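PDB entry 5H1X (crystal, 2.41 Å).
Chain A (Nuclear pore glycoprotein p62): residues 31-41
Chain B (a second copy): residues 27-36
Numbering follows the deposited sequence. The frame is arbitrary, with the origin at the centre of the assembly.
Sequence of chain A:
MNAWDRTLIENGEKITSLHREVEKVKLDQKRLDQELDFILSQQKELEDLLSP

Chain A (31-41) RLDQELDFILS
Chain B, residues 27-36: LDQKRLDQEL

Both stretches are helical throughout their contact, and each belongs to a longer helix. Chain A 31-41 and chain B 27-36 run in the same general direction, with 26° between their N-to-C directions and a signed crossing angle of 26°. The axes come no closer than 11.1 Å. Most residues lie near -65/-42 in phi and psi, but psi is only -17° at Gln A34 and -18° at Ser A41. Backbone hydrogen bonds from i+4 to i hold each helix, such as Leu A36 N to Leu A32 O at 3.1 Å and Leu B36 N to Leu B32 O at 2.9 Å.

The register is set by two pairs. Asp A33 CA lies 7.3 Å from Leu B32 CA, and Leu A36 CA lies 8.9 Å from Leu B36 CA. The contact buries 340 Å², both sides summed.

Leucines form the centre. Leu B32 points toward chain A, with chi1 179° (t) and chi2 50° (p). This conformer spreads its two methyls between two turns of the partner: CD2 sits 3.9 Å from Leu A32 CB, and CD1 sits 3.6 Å from Leu A36 CD2. Leu A36 takes the same t, p conformer, at 179° and 63°, and also points toward its partner. Its CD1 reaches Leu B36 CD2 at 3.8 Å. Leu A32 (chi1 -78°, chi2 -177°) and Leu B36 (-60°, -178°) are both m, t. Leu B36 leaves its backbone sideways, but its end comes nearer to chain A. These contacts are apolar. All four leucines are buried in the whole assembly, and the contact covers part of their surface.

Acidic side chains flank the leucines. Glu B35 points toward chain A and is extended, with chi1 -178° (t), chi2 156° (t) and chi3 2°. Its CD lies 3.6 Å from Leu A36 CD2, and its OE2 lies 3.9 Å from Leu A40 CD1. Leu A40 is m, t (-61°, -175°). The carboxylate makes no hydrogen bond to the chain A stretch; it packs against methyls.

Asp A33 starts sideways. Its chi1 of -97° is between wells, with chi2 at -53°, and the carboxylate end comes nearer to chain B. OD2 makes a long salt bridge to Arg B31 NH1 at 3.9 Å. At that distance the attraction is between charges, without a hydrogen bond. Arg B31 also starts sideways and brings its end nearer, through chi1 174° (t), chi2 -134° (between wells), chi3 -57° (m) and chi4 153°. Asp B28 is m at -70°, with chi2 -35°; its CB is 4.4 Å from Asp A33 OD2. No hydrogen bond crosses between the stretches.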

# COMPACT_ATOMS: atom_id res chain seq x y z
N ARG A 31 8.24 -5.09 1.71
CA ARG A 31 8.71 -5.76 2.91
C ARG A 31 7.80 -6.91 3.29
O ARG A 31 8.28 -7.98 3.61
CB ARG A 31 8.80 -4.77 4.08
CG ARG A 31 8.78 -5.45 5.45
CD ARG A 31 8.74 -4.44 6.60
NE ARG A 31 7.54 -3.61 6.57
CZ ARG A 31 6.35 -4.00 7.01
NH1 ARG A 31 6.19 -5.22 7.52
NH2 ARG A 31 5.31 -3.17 6.94
N LEU A 32 6.50 -6.67 3.27
CA LEU A 32 5.53 -7.71 3.56
C LEU A 32 5.69 -8.88 2.61
O LEU A 32 5.78 -10.02 3.05
CB LEU A 32 4.10 -7.17 3.47
CG LEU A 32 3.64 -6.36 4.67
CD1 LEU A 32 2.18 -5.95 4.49
CD2 LEU A 32 3.82 -7.16 5.95
N ASP A 33 5.74 -8.60 1.31
CA ASP A 33 5.89 -9.65 0.32
C ASP A 33 7.14 -10.48 0.56
O ASP A 33 7.09 -11.71 0.43
CB ASP A 33 5.93 -9.10 -1.11
CG ASP A 33 4.58 -9.16 -1.80
OD1 ASP A 33 3.98 -10.26 -1.84
OD2 ASP A 33 4.11 -8.10 -2.30
N GLN A 34 8.26 -9.85 0.91
CA GLN A 34 9.47 -10.65 1.07
C GLN A 34 9.52 -11.40 2.39
O GLN A 34 10.30 -12.34 2.53
CB GLN A 34 10.74 -9.83 0.91
CG GLN A 34 11.51 -10.21 -0.36
CD GLN A 34 11.93 -11.71 -0.41
OE1 GLN A 34 11.76 -12.38 -1.43
NE2 GLN A 34 12.45 -12.23 0.72
N GLU A 35 8.70 -10.98 3.36
CA GLU A 35 8.66 -11.68 4.63
C GLU A 35 7.88 -12.98 4.45
O GLU A 35 8.24 -14.01 5.02
CB GLU A 35 8.03 -10.82 5.73
CG GLU A 35 8.26 -11.42 7.12
CD GLU A 35 7.81 -10.54 8.28
OE1 GLU A 35 7.57 -11.10 9.37
OE2 GLU A 35 7.72 -9.30 8.12
N LEU A 36 6.82 -12.93 3.65
CA LEU A 36 6.05 -14.14 3.35
C LEU A 36 6.90 -15.10 2.55
O LEU A 36 7.02 -16.26 2.92
CB LEU A 36 4.76 -13.81 2.58
CG LEU A 36 3.91 -15.03 2.20
CD1 LEU A 36 3.41 -15.74 3.44
CD2 LEU A 36 2.73 -14.64 1.34
N ASP A 37 7.52 -14.61 1.46
CA ASP A 37 8.43 -15.46 0.68
C ASP A 37 9.44 -16.14 1.59
O ASP A 37 9.82 -17.28 1.36
CB ASP A 37 9.18 -14.65 -0.39
CG ASP A 37 8.27 -14.14 -1.49
OD1 ASP A 37 7.05 -14.35 -1.40
OD2 ASP A 37 8.79 -13.52 -2.44
N PHE A 38 9.86 -15.43 2.62
CA PHE A 38 10.83 -15.97 3.57
C PHE A 38 10.22 -17.02 4.50
O PHE A 38 10.84 -18.05 4.78
CB PHE A 38 11.43 -14.85 4.41
CG PHE A 38 12.55 -15.29 5.27
CD1 PHE A 38 13.81 -15.45 4.74
CD2 PHE A 38 12.34 -15.58 6.59
CE1 PHE A 38 14.86 -15.88 5.54
CE2 PHE A 38 13.38 -16.02 7.40
CZ PHE A 38 14.64 -16.16 6.87
N ILE A 39 9.02 -16.74 5.01
CA ILE A 39 8.31 -17.67 5.87
C ILE A 39 7.98 -18.96 5.12
O ILE A 39 8.18 -20.06 5.63
CB ILE A 39 7.03 -17.04 6.43
CG1 ILE A 39 7.40 -15.94 7.44
CG2 ILE A 39 6.16 -18.08 7.11
CD1 ILE A 39 6.24 -15.06 7.84
N LEU A 40 7.49 -18.83 3.89
CA LEU A 40 7.21 -20.02 3.10
C LEU A 40 8.46 -20.87 2.87
O LEU A 40 8.41 -22.08 3.01
CB LEU A 40 6.58 -19.64 1.77
CG LEU A 40 5.26 -18.90 1.87
CD1 LEU A 40 4.63 -18.67 0.48
CD2 LEU A 40 4.31 -19.62 2.81
N SER A 41 9.57 -20.21 2.52
CA SER A 41 10.83 -20.90 2.20
C SER A 41 11.41 -21.60 3.41
O SER A 41 12.26 -22.49 3.29
CB SER A 41 11.85 -19.90 1.65
OG SER A 41 11.70 -19.69 0.27
N LEU B 27 -3.21 -3.47 -5.43
CA LEU B 27 -3.37 -4.72 -6.16
C LEU B 27 -2.50 -5.81 -5.54
O LEU B 27 -2.94 -6.95 -5.40
CB LEU B 27 -3.02 -4.53 -7.63
CG LEU B 27 -4.05 -5.16 -8.56
CD1 LEU B 27 -5.42 -4.54 -8.30
CD2 LEU B 27 -3.64 -4.98 -10.01
N ASP B 28 -1.28 -5.45 -5.16
CA ASP B 28 -0.40 -6.36 -4.44
C ASP B 28 -1.00 -6.76 -3.09
O ASP B 28 -1.02 -7.94 -2.75
CB ASP B 28 0.98 -5.73 -4.23
CG ASP B 28 1.77 -5.61 -5.51
OD1 ASP B 28 1.63 -6.50 -6.38
OD2 ASP B 28 2.51 -4.62 -5.68
N GLN B 29 -1.49 -5.78 -2.34
CA GLN B 29 -2.19 -6.07 -1.08
C GLN B 29 -3.29 -7.10 -1.27
O GLN B 29 -3.40 -8.05 -0.51
CB GLN B 29 -2.81 -4.81 -0.48
CG GLN B 29 -1.83 -3.86 0.14
CD GLN B 29 -2.53 -2.83 0.99
OE1 GLN B 29 -3.38 -2.07 0.50
NE2 GLN B 29 -2.20 -2.81 2.27
N LYS B 30 -4.10 -6.88 -2.30
CA LYS B 30 -5.22 -7.74 -2.62
C LYS B 30 -4.73 -9.16 -2.92
O LYS B 30 -5.35 -10.13 -2.50
CB LYS B 30 -5.99 -7.16 -3.81
CG LYS B 30 -6.58 -8.18 -4.78
CD LYS B 30 -7.87 -7.68 -5.43
CE LYS B 30 -8.44 -8.73 -6.39
NZ LYS B 30 -9.71 -9.33 -5.88
N ARG B 31 -3.61 -9.26 -3.63
CA ARG B 31 -3.05 -10.56 -3.99
C ARG B 31 -2.43 -11.23 -2.78
O ARG B 31 -2.46 -12.46 -2.64
CB ARG B 31 -2.01 -10.40 -5.09
CG ARG B 31 -1.26 -11.66 -5.44
CD ARG B 31 0.22 -11.36 -5.53
NE ARG B 31 0.47 -10.31 -6.52
CZ ARG B 31 1.51 -9.49 -6.47
NH1 ARG B 31 2.40 -9.59 -5.48
NH2 ARG B 31 1.66 -8.55 -7.41
N LEU B 32 -1.87 -10.41 -1.90
CA LEU B 32 -1.27 -10.89 -0.68
C LEU B 32 -2.33 -11.40 0.28
O LEU B 32 -2.17 -12.46 0.91
CB LEU B 32 -0.46 -9.77 -0.02
CG LEU B 32 0.20 -10.17 1.30
CD1 LEU B 32 0.96 -11.49 1.11
CD2 LEU B 32 1.11 -9.07 1.83
N ASP B 33 -3.42 -10.66 0.38
CA ASP B 33 -4.52 -11.08 1.23
C ASP B 33 -5.05 -12.45 0.78
O ASP B 33 -5.25 -13.35 1.60
CB ASP B 33 -5.63 -10.05 1.22
CG ASP B 33 -6.67 -10.30 2.28
OD1 ASP B 33 -6.33 -10.21 3.48
OD2 ASP B 33 -7.82 -10.60 1.90
N GLN B 34 -5.24 -12.59 -0.54
CA GLN B 34 -5.65 -13.86 -1.16
C GLN B 34 -4.70 -15.00 -0.85
O GLN B 34 -5.12 -16.14 -0.69
CB GLN B 34 -5.74 -13.70 -2.68
CG GLN B 34 -6.96 -12.97 -3.20
CD GLN B 34 -6.92 -12.81 -4.72
OE1 GLN B 34 -6.60 -13.75 -5.44
NE2 GLN B 34 -7.25 -11.61 -5.20
N GLU B 35 -3.41 -14.69 -0.81
CA GLU B 35 -2.39 -15.68 -0.59
C GLU B 35 -2.40 -16.14 0.87
O GLU B 35 -2.27 -17.34 1.16
CB GLU B 35 -1.03 -15.12 -0.99
CG GLU B 35 0.11 -16.07 -0.85
CD GLU B 35 1.27 -15.72 -1.76
OE1 GLU B 35 1.17 -14.71 -2.47
OE2 GLU B 35 2.28 -16.47 -1.76
N LEU B 36 -2.61 -15.21 1.78
CA LEU B 36 -2.69 -15.58 3.18
C LEU B 36 -3.94 -16.39 3.47
O LEU B 36 -3.89 -17.30 4.29
CB LEU B 36 -2.65 -14.34 4.07
CG LEU B 36 -1.37 -13.52 3.89
CD1 LEU B 36 -1.37 -12.34 4.85
CD2 LEU B 36 -0.13 -14.37 4.08